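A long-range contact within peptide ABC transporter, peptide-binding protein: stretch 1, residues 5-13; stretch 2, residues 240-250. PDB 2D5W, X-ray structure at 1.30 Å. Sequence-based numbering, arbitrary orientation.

Stretch 1, residues 5-13: DNSLVIGAS
Stretch 2 240-250: ESKYVQKVVYR

Two extended segments, at least 235 residues apart in sequence wherever they touch, lie side by side as parallel strands. Residues 246-250 form one strand, which continues later in the chain; the other runs through Leu8 to Ala12. Their N-to-C directions differ by 20° and their axes approach to 4.6 Å. Backbone torsions are extended throughout, from -135/114 at Leu8 to -138/153 at Ala12 and from -142/139 at Lys246 to -109/130 at Arg250. The register pairs Leu8 with Val247, Val9 with Val248, Ile10 with Tyr249 and Gly11 with Arg250, at CA-CA separations of 4.7, 4.8, 4.7 and 5.0 Å respectively.

The hydrogen bonds alternate as parallel pairing requires: Leu8 bonds to Lys246 and Val248, the residues flanking its partner Val247; Ile10 bonds to Val248 and Arg250, flanking Tyr249; Ala12 adds one bond, from its N to Arg250 O. Leu8 N donates to Lys246 O (2.9 Å, bent to 143°), and Val248 N donates to Leu8 O (2.8 Å, 166°). One step on, Ile10 N donates to Val248 O and Arg250 N to Ile10 O, each 2.8 Å and 168°; Ala12 N to Arg250 O, at 2.9 Å and 159°, is the last hydrogen bond between the two stretches. Between these bonds, CA-H...O contacts fill the gaps: Val247 CA to Leu8 O, Val9 CA to Val248 O and Tyr249 CA to Ile10 O are each 3.3 Å, with 143° at the hydrogen.

Before the ladder, Asn6 leaves a helix with positive phi (59/56). Its carbonyl accepts a nearly linear bond, Gln245 N to Asn6 O, 2.9 Å and 174°. Lys246 N, by contrast, is buried here without a partner, 3.8 Å from Asn6 O. Residues 240-242 form a 3-10 segment, closed by Tyr243 N to Glu240 O at 3.0 Å.

The Asn6 side chain (chi1 t, -156°) brings ND2 to 3.0 Å from Tyr243 O, while a water donates to both Asn6 OD1 (2.7 Å) and Lys242 O (2.8 Å), bridging the stretches. Gln245, with chi1 and chi2 both m, folds back so that its NE2 donates to Tyr243 O at 2.8 Å and, weakly, to Glu240 O at 2.9 Å. Ser7 (chi1 p) turns to its own stretch, OG donating to Asp5 OD2 at 2.7 Å.

Leu8, Ile10, Val247 and Tyr249 share one face of the sheet. Leu8 CB lies 4.1 Å from Val244 CG1; with chi1 t and chi2 p, its CD2 comes to 4.3 Å from Val247 CG2. Ile10 (m, t) sends CD1 to 3.9 Å from Val247 CG1 and 3.6 Å from Tyr249 CE2, while its CG2 lies over the tyrosine ring, 4.0 Å from the centroid and 25° off the normal, a CH-pi contact. The Tyr249 chi1 of -96° lies between wells. Ala12 CB approaches the ring edge, 4.2 Å from Tyr249 CD1.

Val9 and Val248 (both t) and Arg250 occupy the other face, where Val9 CG1 packs 3.7 Å from Arg250 CD; Arg250 has chi1 m, chi2 t and chi3 p. Together the stretches bury 730 Å², both sides summed.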

# COMPACT_ATOMS: atom_id res chain seq x y z
N ASP A 5 -29.45 -6.59 13.58
CA ASP A 5 -28.56 -7.41 14.39
C ASP A 5 -27.32 -6.63 14.82
O ASP A 5 -26.41 -7.19 15.43
CB ASP A 5 -28.14 -8.66 13.61
CG ASP A 5 -27.43 -8.34 12.32
OD1 ASP A 5 -27.03 -9.28 11.60
OD2 ASP A 5 -27.26 -7.14 12.01
N ASN A 6 -27.30 -5.34 14.51
CA ASN A 6 -26.19 -4.47 14.88
C ASN A 6 -24.86 -4.95 14.30
O ASN A 6 -23.89 -5.16 15.03
CB ASN A 6 -26.10 -4.37 16.40
CG ASN A 6 -25.41 -3.11 16.86
OD1 ASN A 6 -25.03 -2.27 16.04
ND2 ASN A 6 -25.25 -2.96 18.17
N SER A 7 -24.83 -5.11 12.98
CA SER A 7 -23.63 -5.57 12.29
C SER A 7 -23.26 -4.66 11.13
O SER A 7 -24.04 -3.78 10.73
CB SER A 7 -23.83 -6.99 11.78
OG SER A 7 -24.88 -7.04 10.83
N LEU A 8 -22.07 -4.88 10.58
CA LEU A 8 -21.55 -4.10 9.47
C LEU A 8 -20.93 -5.02 8.41
O LEU A 8 -19.92 -5.68 8.67
CB LEU A 8 -20.48 -3.13 9.97
CG LEU A 8 -19.66 -2.37 8.93
CD1 LEU A 8 -20.57 -1.49 8.08
CD2 LEU A 8 -18.61 -1.53 9.63
N VAL A 9 -21.54 -5.06 7.23
CA VAL A 9 -21.03 -5.88 6.13
C VAL A 9 -20.33 -4.96 5.14
O VAL A 9 -20.94 -4.03 4.60
CB VAL A 9 -22.17 -6.64 5.42
CG1 VAL A 9 -21.63 -7.41 4.22
CG2 VAL A 9 -22.85 -7.60 6.40
N ILE A 10 -19.05 -5.22 4.91
CA ILE A 10 -18.23 -4.43 4.01
C ILE A 10 -17.85 -5.24 2.78
O ILE A 10 -17.36 -6.37 2.90
CB ILE A 10 -16.95 -3.95 4.73
CG1 ILE A 10 -17.32 -3.12 5.96
CG2 ILE A 10 -16.08 -3.15 3.78
CD1 ILE A 10 -16.15 -2.80 6.87
N GLY A 11 -18.06 -4.67 1.60
CA GLY A 11 -17.73 -5.36 0.37
C GLY A 11 -16.38 -4.96 -0.18
O GLY A 11 -16.04 -3.77 -0.24
N ALA A 12 -15.60 -5.96 -0.60
CA ALA A 12 -14.27 -5.73 -1.16
C ALA A 12 -14.06 -6.62 -2.38
O ALA A 12 -14.66 -7.70 -2.49
CB ALA A 12 -13.21 -6.02 -0.11
N SER A 13 -13.20 -6.19 -3.30
CA SER A 13 -12.91 -6.95 -4.51
C SER A 13 -11.57 -7.68 -4.47
O SER A 13 -11.18 -8.33 -5.45
CB SER A 13 -12.97 -6.04 -5.73
OG SER A 13 -12.00 -5.01 -5.65
N GLU A 240 -20.21 1.41 23.95
CA GLU A 240 -19.97 0.51 22.82
C GLU A 240 -21.17 -0.32 22.37
O GLU A 240 -21.24 -0.75 21.22
CB GLU A 240 -18.79 -0.43 23.14
CG GLU A 240 -19.01 -1.36 24.32
CD GLU A 240 -18.87 -0.67 25.67
OE1 GLU A 240 -19.72 0.18 26.00
OE2 GLU A 240 -17.90 -0.99 26.40
N SER A 241 -22.14 -0.52 23.26
CA SER A 241 -23.32 -1.31 22.92
C SER A 241 -24.17 -0.68 21.81
O SER A 241 -24.94 -1.37 21.14
CB SER A 241 -24.19 -1.53 24.16
OG SER A 241 -24.71 -0.31 24.65
N LYS A 242 -24.01 0.63 21.62
CA LYS A 242 -24.78 1.34 20.60
C LYS A 242 -24.12 1.29 19.22
O LYS A 242 -24.66 1.80 18.25
CB LYS A 242 -24.96 2.81 21.01
CG LYS A 242 -25.81 3.01 22.25
CD LYS A 242 -25.91 4.48 22.61
CE LYS A 242 -26.92 4.70 23.74
NZ LYS A 242 -26.56 3.94 24.96
N TYR A 243 -22.95 0.65 19.15
CA TYR A 243 -22.20 0.57 17.91
C TYR A 243 -22.13 -0.88 17.41
O TYR A 243 -22.51 -1.80 18.13
CB TYR A 243 -20.82 1.18 18.15
CG TYR A 243 -20.94 2.65 18.53
CD1 TYR A 243 -20.77 3.65 17.57
CD2 TYR A 243 -21.29 3.04 19.82
CE1 TYR A 243 -20.95 5.00 17.89
CE2 TYR A 243 -21.48 4.38 20.15
CZ TYR A 243 -21.30 5.35 19.18
OH TYR A 243 -21.50 6.68 19.48
N VAL A 244 -21.66 -1.09 16.18
CA VAL A 244 -21.66 -2.45 15.65
C VAL A 244 -20.87 -3.47 16.46
O VAL A 244 -19.78 -3.19 16.96
CB VAL A 244 -21.24 -2.49 14.16
CG1 VAL A 244 -22.19 -1.63 13.33
CG2 VAL A 244 -19.81 -2.02 13.99
N GLN A 245 -21.44 -4.66 16.57
CA GLN A 245 -20.85 -5.74 17.35
C GLN A 245 -20.19 -6.81 16.49
O GLN A 245 -19.46 -7.66 17.00
CB GLN A 245 -21.92 -6.38 18.24
CG GLN A 245 -22.56 -5.41 19.23
CD GLN A 245 -21.55 -4.78 20.17
OE1 GLN A 245 -20.79 -5.48 20.84
NE2 GLN A 245 -21.54 -3.46 20.22
N LYS A 246 -20.47 -6.77 15.20
CA LYS A 246 -19.90 -7.72 14.25
C LYS A 246 -19.59 -6.98 12.96
O LYS A 246 -20.35 -6.12 12.53
CB LYS A 246 -20.90 -8.84 13.94
CG LYS A 246 -21.17 -9.79 15.09
CD LYS A 246 -22.06 -10.94 14.64
CE LYS A 246 -22.30 -11.93 15.77
NZ LYS A 246 -23.17 -13.06 15.33
N VAL A 247 -18.44 -7.31 12.37
CA VAL A 247 -18.02 -6.71 11.11
C VAL A 247 -17.62 -7.87 10.20
O VAL A 247 -16.81 -8.72 10.59
CB VAL A 247 -16.79 -5.79 11.27
CG1 VAL A 247 -16.35 -5.26 9.90
CG2 VAL A 247 -17.12 -4.64 12.21
N VAL A 248 -18.20 -7.91 9.01
CA VAL A 248 -17.90 -8.96 8.07
C VAL A 248 -17.47 -8.39 6.73
O VAL A 248 -18.19 -7.57 6.14
CB VAL A 248 -19.13 -9.88 7.82
CG1 VAL A 248 -18.79 -10.93 6.76
CG2 VAL A 248 -19.56 -10.54 9.11
N TYR A 249 -16.30 -8.80 6.27
CA TYR A 249 -15.81 -8.39 4.96
C TYR A 249 -16.20 -9.51 4.01
O TYR A 249 -15.92 -10.68 4.27
CB TYR A 249 -14.29 -8.25 4.96
CG TYR A 249 -13.79 -6.84 5.18
CD1 TYR A 249 -13.35 -6.06 4.11
CD2 TYR A 249 -13.77 -6.28 6.46
CE1 TYR A 249 -12.89 -4.76 4.31
CE2 TYR A 249 -13.31 -4.99 6.67
CZ TYR A 249 -12.87 -4.24 5.60
OH TYR A 249 -12.42 -2.96 5.82
N ARG A 250 -16.88 -9.16 2.92
CA ARG A 250 -17.29 -10.11 1.90
C ARG A 250 -16.43 -9.83 0.68
O ARG A 250 -16.33 -8.69 0.24
CB ARG A 250 -18.77 -9.94 1.55
CG ARG A 250 -19.72 -10.57 2.55
CD ARG A 250 -21.16 -10.40 2.08
NE ARG A 250 -21.37 -10.95 0.75
CZ ARG A 250 -22.47 -10.76 0.03
NH1 ARG A 250 -22.58 -11.30 -1.18
NH2 ARG A 250 -23.47 -10.03 0.52
O HOH W 1 -24.78 0.42 15.86